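PDB 1LQU: NADPH-ferredoxin reductase FprA from Mycobacterium tuberculosis, which probably supplies electrons to cytochrome P450 systems by passing them between NADPH and ferredoxin through its FAD cofactor. Local coordinates for residues S108-N113 against R320-R325; V151-G156 against V195-R200. All blocks are in the same frame, centred on the assembly; numbering follows the deposited sequence.

Interaction 1. Residues S108-N113 against R320-R325; sequences SDRMLN and RSVGYR. With NDP (NADPH dihydro-nicotinamide-adenine-dinucleotide phosphate), chain I; ACT (acetate ion), chain C.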
# COMPACT_ATOMS: atom_id res chain seq x y z
N SER A 108 0.09 -8.45 1.59
CA SER A 108 1.10 -8.97 2.49
C SER A 108 2.46 -8.31 2.21
O SER A 108 2.52 -7.31 1.53
CB SER A 108 1.16 -10.51 2.38
OG SER A 108 1.97 -11.07 3.37
N ASP A 109 3.51 -8.89 2.77
CA ASP A 109 4.85 -8.31 2.73
C ASP A 109 5.88 -9.25 2.14
O ASP A 109 5.76 -10.46 2.24
CB ASP A 109 5.35 -7.97 4.15
CG ASP A 109 5.49 -9.19 5.00
OD1 ASP A 109 6.63 -9.64 5.25
OD2 ASP A 109 4.47 -9.75 5.46
N ARG A 110 6.91 -8.68 1.55
CA ARG A 110 8.10 -9.42 1.22
C ARG A 110 8.96 -9.59 2.48
O ARG A 110 9.12 -8.69 3.28
CB ARG A 110 8.89 -8.70 0.16
CG ARG A 110 8.21 -8.63 -1.18
CD ARG A 110 9.10 -8.15 -2.30
NE ARG A 110 10.16 -9.10 -2.60
CZ ARG A 110 11.45 -8.99 -2.27
NH1 ARG A 110 11.90 -8.00 -1.53
NH2 ARG A 110 12.30 -9.92 -2.67
N MET A 111 9.54 -10.77 2.59
CA MET A 111 10.43 -11.15 3.67
C MET A 111 11.87 -11.02 3.28
O MET A 111 12.22 -11.04 2.11
CB MET A 111 10.12 -12.58 4.13
CG MET A 111 8.72 -12.66 4.72
SD MET A 111 8.30 -14.22 5.40
CE MET A 111 9.19 -14.03 6.89
N LEU A 112 12.70 -10.86 4.30
CA LEU A 112 14.15 -10.85 4.15
C LEU A 112 14.75 -12.25 4.02
O LEU A 112 15.81 -12.41 3.41
CB LEU A 112 14.80 -10.19 5.37
CG LEU A 112 14.42 -8.72 5.59
CD1 LEU A 112 14.94 -8.29 6.97
CD2 LEU A 112 14.97 -7.84 4.49
N ASN A 113 14.09 -13.23 4.63
CA ASN A 113 14.58 -14.60 4.67
C ASN A 113 15.95 -14.67 5.32
O ASN A 113 16.90 -15.22 4.75
CB ASN A 113 14.56 -15.25 3.30
CG ASN A 113 13.19 -15.24 2.68
OD1 ASN A 113 12.20 -15.62 3.30
ND2 ASN A 113 13.13 -14.79 1.44
N ARG A 320 11.14 -4.24 8.24
CA ARG A 320 11.54 -4.49 6.87
C ARG A 320 10.56 -3.78 5.95
O ARG A 320 9.37 -4.03 5.96
CB ARG A 320 11.64 -5.98 6.56
CG ARG A 320 10.34 -6.76 6.68
CD ARG A 320 10.52 -8.25 6.36
NE ARG A 320 9.28 -9.00 6.53
CZ ARG A 320 8.84 -9.48 7.67
NH1 ARG A 320 9.54 -9.29 8.78
NH2 ARG A 320 7.72 -10.18 7.71
N SER A 321 11.10 -2.87 5.16
CA SER A 321 10.32 -2.18 4.12
C SER A 321 10.92 -2.54 2.78
O SER A 321 11.45 -1.70 2.05
CB SER A 321 10.31 -0.67 4.36
OG SER A 321 9.38 -0.05 3.50
N VAL A 322 10.79 -3.83 2.45
CA VAL A 322 11.39 -4.38 1.26
C VAL A 322 10.36 -4.75 0.23
O VAL A 322 10.61 -5.55 -0.68
CB VAL A 322 12.41 -5.49 1.56
CG1 VAL A 322 13.52 -4.89 2.44
CG2 VAL A 322 11.81 -6.71 2.23
N GLY A 323 9.20 -4.13 0.34
CA GLY A 323 8.12 -4.29 -0.61
C GLY A 323 6.90 -4.95 -0.03
O GLY A 323 6.99 -5.81 0.84
N TYR A 324 5.76 -4.54 -0.55
CA TYR A 324 4.51 -5.23 -0.33
C TYR A 324 4.48 -6.47 -1.25
O TYR A 324 5.36 -6.62 -2.09
CB TYR A 324 3.33 -4.30 -0.60
CG TYR A 324 2.99 -3.34 0.55
CD1 TYR A 324 3.94 -2.53 1.14
CD2 TYR A 324 1.70 -3.28 1.04
CE1 TYR A 324 3.62 -1.72 2.19
CE2 TYR A 324 1.38 -2.44 2.09
CZ TYR A 324 2.34 -1.67 2.67
OH TYR A 324 2.04 -0.85 3.74
N ARG A 325 3.48 -7.33 -1.09
CA ARG A 325 3.41 -8.56 -1.83
C ARG A 325 1.97 -9.01 -1.96
O ARG A 325 1.23 -8.99 -0.99
CB ARG A 325 4.25 -9.64 -1.11
CG ARG A 325 4.30 -10.95 -1.78
CD ARG A 325 5.29 -11.89 -1.09
NE ARG A 325 4.98 -13.27 -1.43
CZ ARG A 325 5.22 -13.85 -2.60
NH1 ARG A 325 5.84 -13.22 -3.58
NH2 ARG A 325 4.80 -15.09 -2.77
PA NDP I . 9.90 0.19 -3.48
O1A NDP I . 9.85 1.61 -3.85
O2A NDP I . 9.90 -0.81 -4.58
O5B NDP I . 11.18 -0.01 -2.56
C5B NDP I . 11.51 -1.29 -2.12
C4B NDP I . 12.88 -1.26 -1.51
O4B NDP I . 13.19 -2.54 -0.91
C3B NDP I . 13.99 -0.99 -2.52
O3B NDP I . 14.90 -0.06 -1.95
C2B NDP I . 14.65 -2.36 -2.68
O2B NDP I . 16.01 -2.32 -3.03
C1B NDP I . 14.51 -2.86 -1.28
N9A NDP I . 14.72 -4.28 -1.09
C8A NDP I . 14.04 -5.32 -1.70
N7A NDP I . 14.48 -6.49 -1.23
C5A NDP I . 15.46 -6.22 -0.30
C6A NDP I . 16.24 -7.01 0.51
N6A NDP I . 16.11 -8.35 0.60
N1A NDP I . 17.13 -6.39 1.35
C2A NDP I . 17.22 -5.02 1.36
N3A NDP I . 16.48 -4.20 0.58
C4A NDP I . 15.60 -4.83 -0.21
O3 NDP I . 8.69 -0.22 -2.52
PN NDP I . 7.93 0.50 -1.30
O1N NDP I . 8.84 1.37 -0.53
O2N NDP I . 7.22 -0.60 -0.65
O5D NDP I . 6.94 1.48 -2.05
C5D NDP I . 5.89 0.93 -2.86
C4D NDP I . 5.45 1.94 -3.92
O4D NDP I . 4.61 2.95 -3.33
C3D NDP I . 6.63 2.65 -4.55
O3D NDP I . 6.39 2.87 -5.92
C2D NDP I . 6.63 3.97 -3.80
O2D NDP I . 7.31 5.05 -4.38
C1D NDP I . 5.20 4.23 -3.51
N1N NDP I . 4.78 5.19 -2.57
C2N NDP I . 4.78 6.51 -2.89
C3N NDP I . 4.93 7.46 -1.89
C7N NDP I . 4.96 8.82 -2.35
O7N NDP I . 4.94 9.12 -3.62
N7N NDP I . 5.03 9.77 -1.41
C4N NDP I . 4.98 7.10 -0.48
C5N NDP I . 5.04 5.62 -0.19
C6N NDP I . 4.97 4.74 -1.25
P2B NDP I . 16.52 -2.71 -4.50
O1X NDP I . 17.99 -2.97 -4.29
O2X NDP I . 16.25 -1.52 -5.39
O3X NDP I . 15.73 -3.93 -4.95
C ACT C . 14.28 -10.51 -0.19
O ACT C . 14.78 -10.10 -1.30
OXT ACT C . 14.38 -11.72 0.21
CH3 ACT C . 13.51 -9.57 0.64
O HOH W 1 8.67 -5.88 3.11
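Asp-109 and Arg-320 form a salt bridge in which one oxygen takes both bonds. Arg-320 comes side-on, with NH2 2.7 Å and NE 3.0 Å from Asp-109 OD1. Both nitrogens reach that oxygen from one face of the carboxylate. The two planes are 53° apart. Asp-109 starts away from the partner segment. Its CG sits between the backbone N and the carbonyl carbon (chi1 63°), which swings the carboxylate back to Arg-320. Arg-320 NE has a weak second bond to Arg-110 O.

The backbone pairs in a short antiparallel ladder. Ser-108 and Arg-325 exchange two bonds, and Arg-110 N reaches Gly-323 O at 3.0 Å. A water accepts from Val-322 N and bridges to Arg-110 O and Gly-323 O. Arg-325 NH2 forms a salt bridge with Asp-336.

This two-stranded link, between the FAD and NADP domains, is characteristic of the glutathione-reductase-like fold. Arg-110 bends at chi3 and gives NH1 to Val-322 O at 2.9 Å. Its NH2 bonds to an acetate ion, probably from the crystallisation liquor. NH1 also lies 3.0 Å from N7A of the NADPH adenine. A backbone carbonyl in its plane thus positions the guanidinium beside the bound nucleotide, in keeping with a role in binding NADP.

Interaction 2. Residues V151-G156 against V195-R200; sequences VVIGNG and VIVGRR. With NDP (NADPH dihydro-nicotinamide-adenine-dinucleotide phosphate), chain I.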
# COMPACT_ATOMS: atom_id res chain seq x y z
N VAL A 151 15.71 0.07 13.32
CA VAL A 151 16.34 -0.14 12.03
C VAL A 151 15.26 -0.42 11.01
O VAL A 151 14.39 -1.24 11.23
CB VAL A 151 17.36 -1.28 12.11
CG1 VAL A 151 17.90 -1.61 10.72
CG2 VAL A 151 18.49 -0.88 13.03
N VAL A 152 15.33 0.30 9.90
CA VAL A 152 14.40 0.12 8.79
C VAL A 152 15.20 -0.37 7.59
O VAL A 152 16.15 0.28 7.17
CB VAL A 152 13.65 1.42 8.43
CG1 VAL A 152 12.73 1.21 7.24
CG2 VAL A 152 12.89 1.97 9.63
N ILE A 153 14.82 -1.52 7.05
CA ILE A 153 15.50 -2.08 5.89
C ILE A 153 14.75 -1.66 4.63
O ILE A 153 13.54 -1.85 4.53
CB ILE A 153 15.55 -3.62 5.95
CG1 ILE A 153 16.10 -4.12 7.28
CG2 ILE A 153 16.32 -4.17 4.78
CD1 ILE A 153 17.48 -3.67 7.63
N GLY A 154 15.48 -1.12 3.67
CA GLY A 154 14.92 -0.74 2.41
C GLY A 154 15.13 0.70 2.02
O GLY A 154 15.34 1.55 2.88
N ASN A 155 15.04 0.98 0.73
CA ASN A 155 15.30 2.32 0.18
C ASN A 155 14.18 2.78 -0.77
O ASN A 155 14.43 3.43 -1.76
CB ASN A 155 16.65 2.43 -0.55
CG ASN A 155 17.85 2.71 0.34
OD1 ASN A 155 18.95 2.81 -0.20
ND2 ASN A 155 17.69 2.81 1.66
N GLY A 156 12.93 2.46 -0.40
CA GLY A 156 11.77 3.00 -1.05
C GLY A 156 11.08 4.01 -0.15
O GLY A 156 11.44 4.23 1.00
N VAL A 195 17.79 4.00 11.80
CA VAL A 195 18.80 3.77 10.77
C VAL A 195 18.11 3.12 9.56
O VAL A 195 17.52 2.06 9.72
CB VAL A 195 19.94 2.87 11.29
CG1 VAL A 195 21.03 2.77 10.22
CG2 VAL A 195 20.51 3.40 12.59
N ILE A 196 18.15 3.80 8.42
CA ILE A 196 17.55 3.32 7.18
C ILE A 196 18.69 2.66 6.39
O ILE A 196 19.67 3.32 6.06
CB ILE A 196 16.93 4.45 6.40
CG1 ILE A 196 15.82 5.12 7.21
CG2 ILE A 196 16.38 3.93 5.05
CD1 ILE A 196 15.34 6.38 6.59
N VAL A 197 18.53 1.38 6.10
CA VAL A 197 19.59 0.56 5.57
C VAL A 197 19.25 0.05 4.16
O VAL A 197 18.30 -0.74 3.98
CB VAL A 197 19.84 -0.61 6.49
CG1 VAL A 197 20.99 -1.44 6.02
CG2 VAL A 197 20.08 -0.13 7.92
N GLY A 198 20.00 0.55 3.18
CA GLY A 198 19.81 0.18 1.80
C GLY A 198 20.89 -0.76 1.33
O GLY A 198 22.08 -0.55 1.60
N ARG A 199 20.49 -1.80 0.59
CA ARG A 199 21.44 -2.80 0.13
C ARG A 199 22.31 -2.35 -1.02
O ARG A 199 23.48 -2.73 -1.10
CB ARG A 199 20.73 -4.13 -0.19
CG ARG A 199 19.74 -4.10 -1.34
CD ARG A 199 19.29 -5.50 -1.68
NE ARG A 199 18.24 -5.44 -2.67
CZ ARG A 199 17.56 -6.51 -3.06
NH1 ARG A 199 17.83 -7.68 -2.53
NH2 ARG A 199 16.59 -6.39 -3.95
N ARG A 200 21.75 -1.57 -1.94
CA ARG A 200 22.52 -0.97 -3.00
C ARG A 200 22.90 0.45 -2.62
O ARG A 200 22.90 0.78 -1.44
CB ARG A 200 21.81 -1.10 -4.34
CG ARG A 200 21.60 -2.56 -4.75
CD ARG A 200 21.15 -2.77 -6.18
NE ARG A 200 19.80 -2.26 -6.37
CZ ARG A 200 19.28 -1.91 -7.53
NH1 ARG A 200 19.99 -2.00 -8.65
NH2 ARG A 200 18.05 -1.46 -7.57
PA NDP I . 9.90 0.19 -3.48
O1A NDP I . 9.85 1.61 -3.85
O2A NDP I . 9.90 -0.81 -4.58
O5B NDP I . 11.18 -0.01 -2.56
C5B NDP I . 11.51 -1.29 -2.12
C4B NDP I . 12.88 -1.26 -1.51
O4B NDP I . 13.19 -2.54 -0.91
C3B NDP I . 13.99 -0.99 -2.52
O3B NDP I . 14.90 -0.06 -1.95
C2B NDP I . 14.65 -2.36 -2.68
O2B NDP I . 16.01 -2.32 -3.03
C1B NDP I . 14.51 -2.86 -1.28
N9A NDP I . 14.72 -4.28 -1.09
C8A NDP I . 14.04 -5.32 -1.70
N7A NDP I . 14.48 -6.49 -1.23
C5A NDP I . 15.46 -6.22 -0.30
C6A NDP I . 16.24 -7.01 0.51
N6A NDP I . 16.11 -8.35 0.60
N1A NDP I . 17.13 -6.39 1.35
C2A NDP I . 17.22 -5.02 1.36
N3A NDP I . 16.48 -4.20 0.58
C4A NDP I . 15.60 -4.83 -0.21
O3 NDP I . 8.69 -0.22 -2.52
PN NDP I . 7.93 0.50 -1.30
O1N NDP I . 8.84 1.37 -0.53
O2N NDP I . 7.22 -0.60 -0.65
O5D NDP I . 6.94 1.48 -2.05
C5D NDP I . 5.89 0.93 -2.86
C4D NDP I . 5.45 1.94 -3.92
O4D NDP I . 4.61 2.95 -3.33
C3D NDP I . 6.63 2.65 -4.55
O3D NDP I . 6.39 2.87 -5.92
C2D NDP I . 6.63 3.97 -3.80
O2D NDP I . 7.31 5.05 -4.38
C1D NDP I . 5.20 4.23 -3.51
N1N NDP I . 4.78 5.19 -2.57
C2N NDP I . 4.78 6.51 -2.89
C3N NDP I . 4.93 7.46 -1.89
C7N NDP I . 4.96 8.82 -2.35
O7N NDP I . 4.94 9.12 -3.62
N7N NDP I . 5.03 9.77 -1.41
C4N NDP I . 4.98 7.10 -0.48
C5N NDP I . 5.04 5.62 -0.19
C6N NDP I . 4.97 4.74 -1.25
P2B NDP I . 16.52 -2.71 -4.50
O1X NDP I . 17.99 -2.97 -4.29
O2X NDP I . 16.25 -1.52 -5.39
O3X NDP I . 15.73 -3.93 -4.95
O HOH W 2 19.78 4.17 3.20
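Val-152 O is met by two groups of the next strand. Val-197 N donates to it at 2.8 Å, and Ile-196 CA makes a CA-H...O contact with it. Val-152 N donates to Val-195 O, and Gly-154 N to Val-197 O. The strands are parallel, their axes 20° apart. On one face Val-151 CG1 meets Val-197 CG2 at 3.8 Å, and Ile-153 lies alongside Val-197. Val-152 and Ile-196 point to the other face, against helix 157-167.

These are neighbouring strands of the Rossmann-like NADP domain. Gly-154 and Gly-156 fit the GxGxxA pattern of a Rossmann-type turn, and Gly-156 sits at the N-cap position of that helix. At Gly-154 phi is 124°, where a CB would press on the carbonyl O of Ile-153. Asn-155 N donates to O3B of NADPH. Asn-155 ND2 holds Gly-154 O and a water, which bonds on to Ile-196 O. The amide packs on Gly-198 CA.

Past the second strand, two arginines hold the 2'-phosphate. Arg-199 NE and Arg-200 NE share O1X. Arg-199 NH2 takes O3X and Arg-200 NH2 takes O2X, both at 2.8 Å. Arg-199 runs extended from CG to NE (chi3 173°), which carries its guanidinium face over adenine C5A to the phosphate.

From the N terminus, the chain first builds much of the FAD-binding sheet and then passes through 108-113. It enters the NADP domain, where 151-156 takes in the end of strand 149-153 and the turn after it. After helix 157-167 and two further helices, 195-200 returns beside it, and interaction 2 closes a short loop between neighbouring sheet strands. The chain then runs on until 320-325 leaves strand 317-320. Interaction 1 closes a much longer loop, pairing the two connections between the domains, with interaction 2 nested inside. The two touch directly: Ser-321 N probably bonds to Ile-153 O at 2.7 Å, and Leu-112 packs on Ile-153. Both border the same NADPH, and Tyr-324 also reaches the FAD.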